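Local coordinates for protein methyltransferase (Streptococcus mutans, PDB 2B78) that probably transfers methyl groups from S-adenosyl-L-methionine, perhaps to an RNA substrate, although its natural target is not established, at residues D103-G108 / D365-V370; I181-F186 / L252-A257; L197-V202 / N376-F381. One frame throughout, in Å; residues are numbered along the deposited sequence.

Contact 1: D103-G108 / D365-V370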
ATOM      1  N   ASP A 103       6.278 -11.390  -0.183  1.00 14.46           N
ATOM      2  CA  ASP A 103       6.765 -12.330  -1.188  1.00 15.23           C
ATOM      3  C   ASP A 103       7.538 -11.684  -2.329  1.00 14.91           C
ATOM      4  O   ASP A 103       8.228 -12.374  -3.088  1.00 16.17           O
ATOM      5  CB  ASP A 103       5.610 -13.218  -1.716  1.00 13.55           C
ATOM      6  CG  ASP A 103       4.437 -12.427  -2.266  1.00 11.48           C
ATOM      7  OD1 ASP A 103       4.242 -11.255  -1.867  1.00 10.79           O
ATOM      8  OD2 ASP A 103       3.684 -13.005  -3.089  1.00  9.33           O
ATOM      9  N   GLY A 104       7.436 -10.362  -2.448  1.00 14.45           N
ATOM     10  CA  GLY A 104       8.166  -9.666  -3.490  1.00 14.25           C
ATOM     11  C   GLY A 104       9.650  -9.793  -3.187  1.00 14.51           C
ATOM     12  O   GLY A 104      10.492  -9.675  -4.078  1.00 13.56           O
ATOM     13  N   ASP A 105       9.974 -10.031  -1.921  1.00 14.60           N
ATOM     14  CA  ASP A 105      11.368 -10.194  -1.520  1.00 14.45           C
ATOM     15  C   ASP A 105      11.611 -11.563  -0.908  1.00 14.20           C
ATOM     16  O   ASP A 105      12.525 -11.759  -0.094  1.00 14.70           O
ATOM     17  CB  ASP A 105      11.778  -9.089  -0.558  1.00 14.45           C
ATOM     18  CG  ASP A 105      11.852  -7.744  -1.239  1.00 16.80           C
ATOM     19  OD1 ASP A 105      12.791  -7.539  -2.048  1.00 15.10           O
ATOM     20  OD2 ASP A 105      10.958  -6.905  -0.980  1.00 17.25           O
ATOM     21  N   SER A 106      10.765 -12.505  -1.314  1.00 14.23           N
ATOM     22  CA  SER A 106      10.837 -13.906  -0.904  1.00 14.39           C
ATOM     23  C   SER A 106      10.549 -14.307   0.531  1.00 13.34           C
ATOM     24  O   SER A 106      11.035 -15.333   1.001  1.00 13.77           O
ATOM     25  CB  SER A 106      12.175 -14.514  -1.346  1.00 15.62           C
ATOM     26  OG  SER A 106      12.193 -14.662  -2.763  1.00 18.62           O
ATOM     27  N   PHE A 107       9.772 -13.508   1.243  1.00 13.00           N
ATOM     28  CA  PHE A 107       9.390 -13.902   2.587  1.00 13.61           C
ATOM     29  C   PHE A 107       8.097 -13.209   2.950  1.00 14.50           C
ATOM     30  O   PHE A 107       8.104 -12.106   3.492  1.00 15.96           O
ATOM     31  CB  PHE A 107      10.462 -13.571   3.624  1.00 12.10           C
ATOM     32  CG  PHE A 107      10.299 -14.351   4.900  1.00 13.95           C
ATOM     33  CD1 PHE A 107      10.666 -15.694   4.954  1.00 10.95           C
ATOM     34  CD2 PHE A 107       9.706 -13.773   6.019  1.00 12.00           C
ATOM     35  CE1 PHE A 107      10.440 -16.452   6.103  1.00 13.32           C
ATOM     36  CE2 PHE A 107       9.473 -14.522   7.172  1.00 12.67           C
ATOM     37  CZ  PHE A 107       9.840 -15.862   7.212  1.00 12.35           C
ATOM     38  N   GLY A 108       6.979 -13.855   2.641  1.00 15.33           N
ATOM     39  CA  GLY A 108       5.689 -13.264   2.949  1.00 15.61           C
ATOM     40  C   GLY A 108       5.457 -13.089   4.436  1.00 15.33           C
ATOM     41  O   GLY A 108       6.077 -13.774   5.250  1.00 14.75           O
ATOM     42  N   ASP A 365       9.856  -0.511  -5.315  1.00 14.84           N
ATOM     43  CA  ASP A 365      10.229  -0.792  -3.931  1.00 15.40           C
ATOM     44  C   ASP A 365       9.184  -1.670  -3.262  1.00 15.60           C
ATOM     45  O   ASP A 365       9.496  -2.434  -2.351  1.00 16.30           O
ATOM     46  CB  ASP A 365      10.471   0.502  -3.138  1.00 14.53           C
ATOM     47  CG  ASP A 365       9.308   1.467  -3.196  1.00 15.18           C
ATOM     48  OD1 ASP A 365       8.697   1.604  -4.273  1.00 15.08           O
ATOM     49  OD2 ASP A 365       9.030   2.115  -2.160  1.00 13.84           O
ATOM     50  N   PHE A 366       7.936  -1.561  -3.699  1.00 16.38           N
ATOM     51  CA  PHE A 366       6.889  -2.426  -3.164  1.00 15.67           C
ATOM     52  C   PHE A 366       6.942  -3.625  -4.110  1.00 17.13           C
ATOM     53  O   PHE A 366       6.021  -3.863  -4.898  1.00 18.67           O
ATOM     54  CB  PHE A 366       5.529  -1.724  -3.230  1.00 14.74           C
ATOM     55  CG  PHE A 366       5.287  -0.763  -2.092  1.00 12.21           C
ATOM     56  CD1 PHE A 366       4.432  -1.110  -1.049  1.00 12.05           C
ATOM     57  CD2 PHE A 366       5.920   0.477  -2.058  1.00 11.55           C
ATOM     58  CE1 PHE A 366       4.210  -0.233   0.011  1.00 10.49           C
ATOM     59  CE2 PHE A 366       5.707   1.364  -1.002  1.00  7.82           C
ATOM     60  CZ  PHE A 366       4.847   1.005   0.036  1.00 10.50           C
ATOM     61  N   ALA A 367       8.058  -4.352  -4.040  1.00 15.93           N
ATOM     62  CA  ALA A 367       8.320  -5.505  -4.896  1.00 16.05           C
ATOM     63  C   ALA A 367       7.180  -6.496  -5.000  1.00 16.89           C
ATOM     64  O   ALA A 367       6.590  -6.919  -4.003  1.00 16.15           O
ATOM     65  CB  ALA A 367       9.598  -6.229  -4.438  1.00 14.45           C
ATOM     66  N   VAL A 368       6.866  -6.871  -6.231  1.00 16.43           N
ATOM     67  CA  VAL A 368       5.808  -7.836  -6.452  1.00 18.99           C
ATOM     68  C   VAL A 368       6.438  -9.165  -6.841  1.00 19.39           C
ATOM     69  O   VAL A 368       7.557  -9.211  -7.348  1.00 18.82           O
ATOM     70  CB  VAL A 368       4.873  -7.386  -7.590  1.00 19.93           C
ATOM     71  CG1 VAL A 368       4.148  -6.102  -7.199  1.00 21.62           C
ATOM     72  CG2 VAL A 368       5.679  -7.172  -8.861  1.00 19.79           C
ATOM     73  N   ASN A 369       5.724 -10.250  -6.575  1.00 20.59           N
ATOM     74  CA  ASN A 369       6.197 -11.564  -6.965  1.00 21.86           C
ATOM     75  C   ASN A 369       5.713 -11.647  -8.416  1.00 21.29           C
ATOM     76  O   ASN A 369       4.506 -11.657  -8.666  1.00 21.17           O
ATOM     77  CB  ASN A 369       5.535 -12.640  -6.097  1.00 20.69           C
ATOM     78  CG  ASN A 369       5.918 -14.039  -6.514  1.00 20.42           C
ATOM     79  OD1 ASN A 369       6.650 -14.232  -7.489  1.00 20.65           O
ATOM     80  ND2 ASN A 369       5.419 -15.031  -5.782  1.00 20.11           N
ATOM     81  N   VAL A 370       6.648 -11.680  -9.366  1.00 21.33           N
ATOM     82  CA  VAL A 370       6.287 -11.716 -10.785  1.00 23.67           C
ATOM     83  C   VAL A 370       5.493 -12.952 -11.186  1.00 25.00           C
ATOM     84  O   VAL A 370       4.771 -12.936 -12.190  1.00 25.47           O
ATOM     85  CB  VAL A 370       7.539 -11.604 -11.696  1.00 23.91           C
ATOM     86  CG1 VAL A 370       8.018 -10.151 -11.747  1.00 23.69           C
ATOM     87  CG2 VAL A 370       8.647 -12.497 -11.167  1.00 24.05           C
TER
HETATM   88  O   HOH W   1       2.934 -15.547  -4.052  1.00 18.23           O
HETATM   89  O   HOH W   2       4.707  -9.008  -3.431  1.00 29.65           O
HETATM   90  O   HOH W   3      10.443  -9.433  -6.865  1.00 39.61           O
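Asp103 and Asn369 meet with their side chains crossing at about a right angle: carboxylate OD2 of Asp103 rests on CB of Asn369 at 3.6 Å, and the carboxylate and amide planes stand 89° apart. CG of Asp103 lies between its backbone N and carbonyl carbon, whereas CG of Asn369 is anti to the backbone N (chi1 176°). No direct hydrogen bond joins the pair; water 1 links them instead, donating to Asp103 OD2 (2.8 Å) and accepting from Asn369 ND2 (3.1 Å). ND2 also donates to Gly17 O, and OD1 accepts from Gln371 N, so the amide is held at both ends. The other carboxylate oxygen, Asp103 OD1, accepts a hydrogen bond from water 2 at 2.8 Å, and the same water donates to Ala367 O at 2.9 Å. That carbonyl further receives Asn101 ND2 and a CA-H...O contact from Gly104 CA (3.2 Å, 158° at H), an approach that the lack of a side chain on Gly104 makes possible. Ala367 CB packs toward Asp105 OD2 at 3.8 Å, an oxygen committed to Arg85 and Asn101 N. The contact thus joins the turn between strands 96-101 and 110-115 to the loop before strand 379-384 largely through water, which implies a polar, hydrated seam between the sheet of strands 96-101, 110-115, 118-123, 148-153 and 162-165 and the methyltransferase fold.

Contact 2: I181-F186 / L252-A257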
ATOM      1  N   ILE A 181       9.685  16.703  -2.473  1.00 11.24           N
ATOM      2  CA  ILE A 181       8.829  17.586  -1.679  1.00 12.74           C
ATOM      3  C   ILE A 181       8.622  16.948  -0.303  1.00 14.52           C
ATOM      4  O   ILE A 181       8.825  15.734  -0.125  1.00 13.20           O
ATOM      5  CB  ILE A 181       7.475  17.897  -2.376  1.00 11.86           C
ATOM      6  CG1 ILE A 181       6.562  16.683  -2.367  1.00 11.63           C
ATOM      7  CG2 ILE A 181       7.732  18.356  -3.825  1.00  9.86           C
ATOM      8  CD1 ILE A 181       5.113  17.043  -2.696  1.00 11.17           C
ATOM      9  N   SER A 182       8.247  17.761   0.681  1.00 15.53           N
ATOM     10  CA  SER A 182       8.084  17.272   2.052  1.00 15.51           C
ATOM     11  C   SER A 182       6.703  16.772   2.421  1.00 16.79           C
ATOM     12  O   SER A 182       5.694  17.277   1.929  1.00 17.37           O
ATOM     13  CB  SER A 182       8.483  18.372   3.047  1.00 15.18           C
ATOM     14  OG  SER A 182       9.830  18.770   2.857  1.00 15.43           O
ATOM     15  N   TYR A 183       6.677  15.780   3.312  1.00 16.95           N
ATOM     16  CA  TYR A 183       5.447  15.187   3.814  1.00 16.30           C
ATOM     17  C   TYR A 183       5.637  14.916   5.308  1.00 15.18           C
ATOM     18  O   TYR A 183       6.701  14.460   5.731  1.00 15.93           O
ATOM     19  CB  TYR A 183       5.157  13.858   3.113  1.00 17.55           C
ATOM     20  CG  TYR A 183       4.797  13.990   1.654  1.00 17.93           C
ATOM     21  CD1 TYR A 183       3.512  14.356   1.266  1.00 17.99           C
ATOM     22  CD2 TYR A 183       5.746  13.762   0.665  1.00 18.78           C
ATOM     23  CE1 TYR A 183       3.172  14.493  -0.086  1.00 16.96           C
ATOM     24  CE2 TYR A 183       5.422  13.896  -0.686  1.00 19.75           C
ATOM     25  CZ  TYR A 183       4.130  14.262  -1.049  1.00 17.29           C
ATOM     26  OH  TYR A 183       3.805  14.379  -2.381  1.00 16.17           O
ATOM     27  N   ASN A 184       4.598  15.195   6.084  1.00 13.27           N
ATOM     28  CA  ASN A 184       4.602  14.995   7.529  1.00 12.85           C
ATOM     29  C   ASN A 184       4.128  13.576   7.860  1.00 12.71           C
ATOM     30  O   ASN A 184       3.041  13.157   7.452  1.00 11.96           O
ATOM     31  CB  ASN A 184       3.689  16.043   8.192  1.00 12.92           C
ATOM     32  CG  ASN A 184       3.524  15.827   9.691  1.00 13.75           C
ATOM     33  OD1 ASN A 184       2.618  15.118  10.140  1.00 15.92           O
ATOM     34  ND2 ASN A 184       4.403  16.437  10.476  1.00 11.28           N
ATOM     35  N   VAL A 185       4.957  12.835   8.592  1.00 12.32           N
ATOM     36  CA  VAL A 185       4.626  11.466   8.968  1.00 11.53           C
ATOM     37  C   VAL A 185       4.789  11.223  10.465  1.00 11.48           C
ATOM     38  O   VAL A 185       5.361  12.046  11.195  1.00 12.47           O
ATOM     39  CB  VAL A 185       5.499  10.432   8.195  1.00 11.37           C
ATOM     40  CG1 VAL A 185       5.322  10.620   6.685  1.00  9.03           C
ATOM     41  CG2 VAL A 185       6.962  10.578   8.580  1.00 10.55           C
ATOM     42  N   PHE A 186       4.284  10.078  10.908  1.00 11.04           N
ATOM     43  CA  PHE A 186       4.342   9.682  12.309  1.00 11.42           C
ATOM     44  C   PHE A 186       4.460   8.160  12.334  1.00 12.21           C
ATOM     45  O   PHE A 186       3.775   7.476  11.575  1.00 13.54           O
ATOM     46  CB  PHE A 186       3.085  10.185  13.048  1.00 10.37           C
ATOM     47  CG  PHE A 186       1.793  10.038  12.270  1.00 10.07           C
ATOM     48  CD1 PHE A 186       1.002   8.894  12.403  1.00 10.10           C
ATOM     49  CD2 PHE A 186       1.360  11.053  11.426  1.00  8.16           C
ATOM     50  CE1 PHE A 186      -0.207   8.769  11.701  1.00  9.19           C
ATOM     51  CE2 PHE A 186       0.156  10.942  10.718  1.00  9.09           C
ATOM     52  CZ  PHE A 186      -0.628   9.800  10.857  1.00  9.55           C
ATOM     53  N   LEU A 252      -2.764  19.840   7.032  1.00 12.04           N
ATOM     54  CA  LEU A 252      -2.127  21.150   7.122  1.00 13.33           C
ATOM     55  C   LEU A 252      -0.604  21.034   7.238  1.00 13.89           C
ATOM     56  O   LEU A 252       0.152  21.880   6.717  1.00 12.97           O
ATOM     57  CB  LEU A 252      -2.680  21.912   8.340  1.00 13.62           C
ATOM     58  CG  LEU A 252      -4.158  22.310   8.310  1.00 16.02           C
ATOM     59  CD1 LEU A 252      -4.599  22.862   9.673  1.00 17.45           C
ATOM     60  CD2 LEU A 252      -4.374  23.344   7.214  1.00 15.80           C
ATOM     61  N   ALA A 253      -0.162  19.981   7.920  1.00 12.74           N
ATOM     62  CA  ALA A 253       1.257  19.736   8.139  1.00 13.45           C
ATOM     63  C   ALA A 253       2.061  19.613   6.851  1.00 12.48           C
ATOM     64  O   ALA A 253       3.200  20.062   6.799  1.00 14.05           O
ATOM     65  CB  ALA A 253       1.444  18.497   8.981  1.00 13.64           C
ATOM     66  N   HIS A 254       1.485  18.993   5.828  1.00 12.52           N
ATOM     67  CA  HIS A 254       2.182  18.837   4.546  1.00 11.73           C
ATOM     68  C   HIS A 254       2.274  20.189   3.839  1.00 11.34           C
ATOM     69  O   HIS A 254       3.329  20.570   3.319  1.00 12.03           O
ATOM     70  CB  HIS A 254       1.419  17.874   3.630  1.00 11.49           C
ATOM     71  CG  HIS A 254       1.306  16.480   4.162  1.00 11.33           C
ATOM     72  ND1 HIS A 254       0.194  15.693   3.947  1.00 13.21           N
ATOM     73  CD2 HIS A 254       2.176  15.718   4.861  1.00 10.66           C
ATOM     74  CE1 HIS A 254       0.386  14.505   4.490  1.00 13.24           C
ATOM     75  NE2 HIS A 254       1.584  14.495   5.051  1.00 13.86           N
ATOM     76  N   PHE A 255       1.157  20.909   3.815  1.00 11.67           N
ATOM     77  CA  PHE A 255       1.107  22.204   3.159  1.00 12.59           C
ATOM     78  C   PHE A 255       2.079  23.177   3.804  1.00 14.06           C
ATOM     79  O   PHE A 255       2.749  23.937   3.110  1.00 13.88           O
ATOM     80  CB  PHE A 255      -0.322  22.763   3.197  1.00 11.93           C
ATOM     81  CG  PHE A 255      -1.226  22.182   2.135  1.00 10.52           C
ATOM     82  CD1 PHE A 255      -1.198  22.673   0.831  1.00 10.39           C
ATOM     83  CD2 PHE A 255      -2.081  21.127   2.435  1.00 12.20           C
ATOM     84  CE1 PHE A 255      -2.017  22.117  -0.165  1.00 11.87           C
ATOM     85  CE2 PHE A 255      -2.905  20.562   1.451  1.00 12.14           C
ATOM     86  CZ  PHE A 255      -2.871  21.060   0.148  1.00 12.56           C
ATOM     87  N   GLU A 256       2.161  23.130   5.133  1.00 15.86           N
ATOM     88  CA  GLU A 256       3.061  23.994   5.887  1.00 17.40           C
ATOM     89  C   GLU A 256       4.528  23.664   5.583  1.00 15.77           C
ATOM     90  O   GLU A 256       5.357  24.562   5.408  1.00 14.35           O
ATOM     91  CB  GLU A 256       2.785  23.826   7.386  1.00 21.55           C
ATOM     92  CG  GLU A 256       3.753  24.562   8.319  1.00 29.80           C
ATOM     93  CD  GLU A 256       3.756  26.070   8.099  1.00 35.89           C
ATOM     94  OE1 GLU A 256       2.663  26.676   8.074  1.00 37.50           O
ATOM     95  OE2 GLU A 256       4.854  26.652   7.959  1.00 38.59           O
ATOM     96  N   ALA A 257       4.834  22.372   5.514  1.00 15.01           N
ATOM     97  CA  ALA A 257       6.200  21.906   5.253  1.00 14.68           C
ATOM     98  C   ALA A 257       6.698  22.380   3.906  1.00 14.41           C
ATOM     99  O   ALA A 257       7.903  22.535   3.704  1.00 17.19           O
ATOM    100  CB  ALA A 257       6.251  20.388   5.305  1.00 13.07           C
TER
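The carbonyl oxygen of Asn184 accepts, as the ring is modelled, a hydrogen bond from His254 NE2 at 3.1 Å. The bond is bent, with 142° at the hydrogen, and the acceptor lies somewhat outside the imidazole plane. The other nitrogen, ND1, makes a weak hydrogen bond to Thr223 O. A very short approach of His254 CD2 to Asn184 N leaves the exact ring placement, and with it this pairing, doubtful. Tyr183 meets the same ring edge-to-face: its CD1 sits 4.1 Å above the imidazole plane, over the ring centre, with the centroids 5.5 Å apart and the planes at 76°. CG of His254 is anti to the carbonyl carbon (chi1 -63°), beside the backbone N; further out, the CD2-NE2 side of the ring reaches Tyr183 and Asn184. The remaining contacts are small and apolar. Asn184 CB touches Ala253 CB at 3.4 Å, and one helical turn further on Ala257 CB meets Ser182 CB at 3.8 Å. Tyr183 is wedged further against helices 200-210 and 225-232. The hairpin of strands 174-178 and 181-185 is thereby laid on the helix that follows strand 237-242, with the Asn184 side chain about 9 Å from that of Arg246, a residue seen to bind S-adenosyl-L-homocysteine in a structure of this protein. The two alanines let the backbones close in, the short axes approaching to 6.7 Å as helix 252-257 runs broadly antiparallel to strand 181-185, so small apolar contacts accompany whatever hydrogen bonding the imidazole provides.

Contact 3: L197-V202 / N376-F381; sequences LDQRQV and NYLKVF
Tyr377 offers the edge of its ring to Asp198, whose OD2 lies in the ring plane, 3.2 Å from OH and 3.6 Å from CE1. The two side chains cross at about a right angle, with carboxylate and ring planes 77° apart. At that distance the hydroxyl may share its proton with OD2. CG of Asp198 stands between the backbone N and the carbonyl carbon (chi1 51°). Leu378 approaches the same aspartate obliquely: its CD2 presses on the backbone O of Asp198 at 3.2 Å and reaches OD1 at 4.0 Å. Its other methyl, CD1, lies 4.3 Å from Gln199 NE2, an amide nitrogen already bonded to Asp292 OD2. Further along, Val202 and Val380 point at each other tip to tip, CG2 to CG2 at 4.1 Å, each with CG2 anti to its own carbonyl carbon. The start of helix 200-210 is thus laid against the antiparallel strand 379-384 of the seven-stranded sheet, whose order is that of the Rossmann-like methyltransferase fold. On the strand side, Lys379 NZ donates to Tyr377 O at 2.7 Å, from above the carbonyl plane, and makes weak hydrogen bonds to Met336 O and Ala333 O. Chemically the contact grades from a polar end at Asp198 and Tyr377 to the valines, which contribute a single apolar contact of methyls.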
ATOM      1  N   LEU A 197       3.187   5.181   0.977  1.00 12.33           N
ATOM      2  CA  LEU A 197       4.331   5.260   0.087  1.00 12.61           C
ATOM      3  C   LEU A 197       4.123   4.623  -1.272  1.00 12.02           C
ATOM      4  O   LEU A 197       4.749   5.040  -2.247  1.00 11.56           O
ATOM      5  CB  LEU A 197       5.566   4.644   0.767  1.00 11.18           C
ATOM      6  CG  LEU A 197       6.026   5.306   2.080  1.00 12.55           C
ATOM      7  CD1 LEU A 197       7.235   4.562   2.628  1.00 12.26           C
ATOM      8  CD2 LEU A 197       6.383   6.764   1.842  1.00  8.29           C
ATOM      9  N   ASP A 198       3.256   3.617  -1.354  1.00 10.81           N
ATOM     10  CA  ASP A 198       3.036   2.964  -2.640  1.00 12.76           C
ATOM     11  C   ASP A 198       2.434   3.871  -3.713  1.00 12.69           C
ATOM     12  O   ASP A 198       2.489   3.550  -4.894  1.00 15.19           O
ATOM     13  CB  ASP A 198       2.184   1.690  -2.480  1.00 13.51           C
ATOM     14  CG  ASP A 198       0.898   1.923  -1.704  1.00 14.27           C
ATOM     15  OD1 ASP A 198       0.215   2.932  -1.948  1.00  9.27           O
ATOM     16  OD2 ASP A 198       0.567   1.070  -0.847  1.00 18.95           O
ATOM     17  N   GLN A 199       1.877   5.012  -3.324  1.00 11.76           N
ATOM     18  CA  GLN A 199       1.297   5.926  -4.316  1.00 12.57           C
ATOM     19  C   GLN A 199       2.261   7.027  -4.769  1.00 12.08           C
ATOM     20  O   GLN A 199       1.848   8.035  -5.373  1.00 13.88           O
ATOM     21  CB  GLN A 199       0.021   6.548  -3.748  1.00 11.87           C
ATOM     22  CG  GLN A 199      -0.962   5.488  -3.289  1.00 11.34           C
ATOM     23  CD  GLN A 199      -2.226   6.054  -2.689  1.00 14.90           C
ATOM     24  OE1 GLN A 199      -2.183   6.811  -1.715  1.00 14.86           O
ATOM     25  NE2 GLN A 199      -3.373   5.678  -3.262  1.00 11.50           N
ATOM     26  N   ARG A 200       3.545   6.817  -4.497  1.00 11.17           N
ATOM     27  CA  ARG A 200       4.584   7.792  -4.840  1.00  9.04           C
ATOM     28  C   ARG A 200       4.613   8.232  -6.293  1.00  8.69           C
ATOM     29  O   ARG A 200       4.825   9.403  -6.586  1.00  9.89           O
ATOM     30  CB  ARG A 200       5.964   7.240  -4.486  1.00  8.10           C
ATOM     31  CG  ARG A 200       7.115   8.148  -4.927  1.00  6.69           C
ATOM     32  CD  ARG A 200       8.457   7.634  -4.420  1.00  5.65           C
ATOM     33  NE  ARG A 200       8.812   6.369  -5.046  1.00  8.76           N
ATOM     34  CZ  ARG A 200       8.689   5.168  -4.485  1.00  6.68           C
ATOM     35  NH1 ARG A 200       8.218   5.034  -3.257  1.00  6.71           N
ATOM     36  NH2 ARG A 200       9.038   4.094  -5.175  1.00 10.14           N
ATOM     37  N   GLN A 201       4.426   7.295  -7.210  1.00  9.85           N
ATOM     38  CA  GLN A 201       4.493   7.655  -8.618  1.00 11.25           C
ATOM     39  C   GLN A 201       3.242   8.397  -9.078  1.00 11.41           C
ATOM     40  O   GLN A 201       3.283   9.133 -10.055  1.00 13.01           O
ATOM     41  CB  GLN A 201       4.777   6.400  -9.455  1.00  9.82           C
ATOM     42  CG  GLN A 201       6.033   5.671  -8.939  1.00 11.53           C
ATOM     43  CD  GLN A 201       6.478   4.516  -9.807  1.00 12.25           C
ATOM     44  OE1 GLN A 201       5.729   4.023 -10.651  1.00 12.28           O
ATOM     45  NE2 GLN A 201       7.705   4.060  -9.588  1.00 11.77           N
ATOM     46  N   VAL A 202       2.135   8.231  -8.360  1.00 12.45           N
ATOM     47  CA  VAL A 202       0.908   8.939  -8.715  1.00 13.67           C
ATOM     48  C   VAL A 202       1.098  10.385  -8.264  1.00 12.84           C
ATOM     49  O   VAL A 202       0.727  11.326  -8.977  1.00 11.37           O
ATOM     50  CB  VAL A 202      -0.336   8.346  -8.009  1.00 14.01           C
ATOM     51  CG1 VAL A 202      -1.582   9.078  -8.479  1.00 14.98           C
ATOM     52  CG2 VAL A 202      -0.463   6.857  -8.315  1.00 14.16           C
ATOM     53  N   ASN A 376       0.217  -7.634  -6.710  1.00 15.47           N
ATOM     54  CA  ASN A 376       0.241  -6.231  -7.101  1.00 13.22           C
ATOM     55  C   ASN A 376      -1.128  -5.624  -6.788  1.00 12.51           C
ATOM     56  O   ASN A 376      -1.960  -5.426  -7.683  1.00 11.19           O
ATOM     57  CB  ASN A 376       0.554  -6.111  -8.598  1.00 12.83           C
ATOM     58  CG  ASN A 376       1.125  -4.766  -8.947  1.00 15.18           C
ATOM     59  OD1 ASN A 376       0.961  -3.821  -8.183  1.00 14.17           O
ATOM     60  ND2 ASN A 376       1.795  -4.658 -10.102  1.00 15.49           N
ATOM     61  N   TYR A 377      -1.338  -5.293  -5.516  1.00 11.86           N
ATOM     62  CA  TYR A 377      -2.615  -4.780  -5.040  1.00 12.13           C
ATOM     63  C   TYR A 377      -3.043  -3.363  -5.411  1.00 13.00           C
ATOM     64  O   TYR A 377      -4.240  -3.073  -5.457  1.00 13.91           O
ATOM     65  CB  TYR A 377      -2.686  -4.945  -3.521  1.00 13.10           C
ATOM     66  CG  TYR A 377      -1.637  -4.168  -2.749  1.00 13.39           C
ATOM     67  CD1 TYR A 377      -1.810  -2.815  -2.479  1.00 10.98           C
ATOM     68  CD2 TYR A 377      -0.481  -4.795  -2.269  1.00 14.15           C
ATOM     69  CE1 TYR A 377      -0.872  -2.102  -1.751  1.00 13.54           C
ATOM     70  CE2 TYR A 377       0.473  -4.080  -1.534  1.00 14.38           C
ATOM     71  CZ  TYR A 377       0.264  -2.737  -1.280  1.00 14.79           C
ATOM     72  OH  TYR A 377       1.180  -2.016  -0.543  1.00 17.39           O
ATOM     73  N   LEU A 378      -2.089  -2.478  -5.668  1.00 11.88           N
ATOM     74  CA  LEU A 378      -2.446  -1.113  -6.017  1.00 12.27           C
ATOM     75  C   LEU A 378      -2.896  -1.048  -7.469  1.00 12.88           C
ATOM     76  O   LEU A 378      -2.268  -1.627  -8.352  1.00 12.59           O
ATOM     77  CB  LEU A 378      -1.252  -0.179  -5.795  1.00 11.94           C
ATOM     78  CG  LEU A 378      -1.406   1.310  -6.111  1.00 12.55           C
ATOM     79  CD1 LEU A 378      -2.478   1.930  -5.219  1.00 11.26           C
ATOM     80  CD2 LEU A 378      -0.084   2.009  -5.876  1.00 10.54           C
ATOM     81  N   LYS A 379      -4.006  -0.357  -7.703  1.00 13.39           N
ATOM     82  CA  LYS A 379      -4.537  -0.188  -9.050  1.00 14.24           C
ATOM     83  C   LYS A 379      -5.016   1.248  -9.153  1.00 14.43           C
ATOM     84  O   LYS A 379      -5.889   1.670  -8.396  1.00 15.42           O
ATOM     85  CB  LYS A 379      -5.703  -1.146  -9.289  1.00 14.95           C
ATOM     86  CG  LYS A 379      -5.296  -2.607  -9.345  1.00 15.02           C
ATOM     87  CD  LYS A 379      -6.486  -3.525  -9.235  1.00 15.69           C
ATOM     88  CE  LYS A 379      -6.842  -3.775  -7.781  1.00 17.35           C
ATOM     89  NZ  LYS A 379      -5.773  -4.565  -7.110  1.00 16.10           N
ATOM     90  N   VAL A 380      -4.428   2.013 -10.067  1.00 13.47           N
ATOM     91  CA  VAL A 380      -4.832   3.402 -10.234  1.00 13.31           C
ATOM     92  C   VAL A 380      -5.083   3.664 -11.704  1.00 14.07           C
ATOM     93  O   VAL A 380      -4.172   3.545 -12.533  1.00 13.81           O
ATOM     94  CB  VAL A 380      -3.753   4.380  -9.711  1.00 12.35           C
ATOM     95  CG1 VAL A 380      -4.277   5.810  -9.758  1.00 11.33           C
ATOM     96  CG2 VAL A 380      -3.369   4.006  -8.278  1.00 10.92           C
ATOM     97  N   PHE A 381      -6.329   4.006 -12.020  1.00 14.08           N
ATOM     98  CA  PHE A 381      -6.734   4.290 -13.388  1.00 13.55           C
ATOM     99  C   PHE A 381      -6.936   5.777 -13.600  1.00 14.05           C
ATOM    100  O   PHE A 381      -7.625   6.432 -12.817  1.00 15.28           O
ATOM    101  CB  PHE A 381      -8.050   3.579 -13.709  1.00 13.44           C
ATOM    102  CG  PHE A 381      -7.888   2.150 -14.133  1.00 11.05           C
ATOM    103  CD1 PHE A 381      -7.226   1.836 -15.315  1.00 10.93           C
ATOM    104  CD2 PHE A 381      -8.433   1.122 -13.370  1.00 11.42           C
ATOM    105  CE1 PHE A 381      -7.111   0.509 -15.739  1.00 12.36           C
ATOM    106  CE2 PHE A 381      -8.327  -0.211 -13.781  1.00 12.82           C
ATOM    107  CZ  PHE A 381      -7.662  -0.516 -14.975  1.00 11.28           C
TER

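In the fold
Contacts 1 and 3 touch, with centres 15 Å apart: Asp365 OD1 forms a 2.7 Å salt bridge with Arg200 NH2, and the Phe366 ring packs by CE2 on Asp198 N (3.3 Å) and by CD1 on Tyr377 OH (3.4 Å). The loop leading into strand 379-384 therefore serves both. Contact 2 lies apart, its centre 29 Å from that of contact 1, on the opposite side of the chain's centre; its nearest atoms come about 6 Å from contact 3, and strand 181-185 leads on to helix 200-210. The His254 and Gln199 side chains each lie about 11 Å from that of Asp242, seen to bind S-adenosyl-L-homocysteine, which is absent from this chain. Contact 1 lies elsewhere.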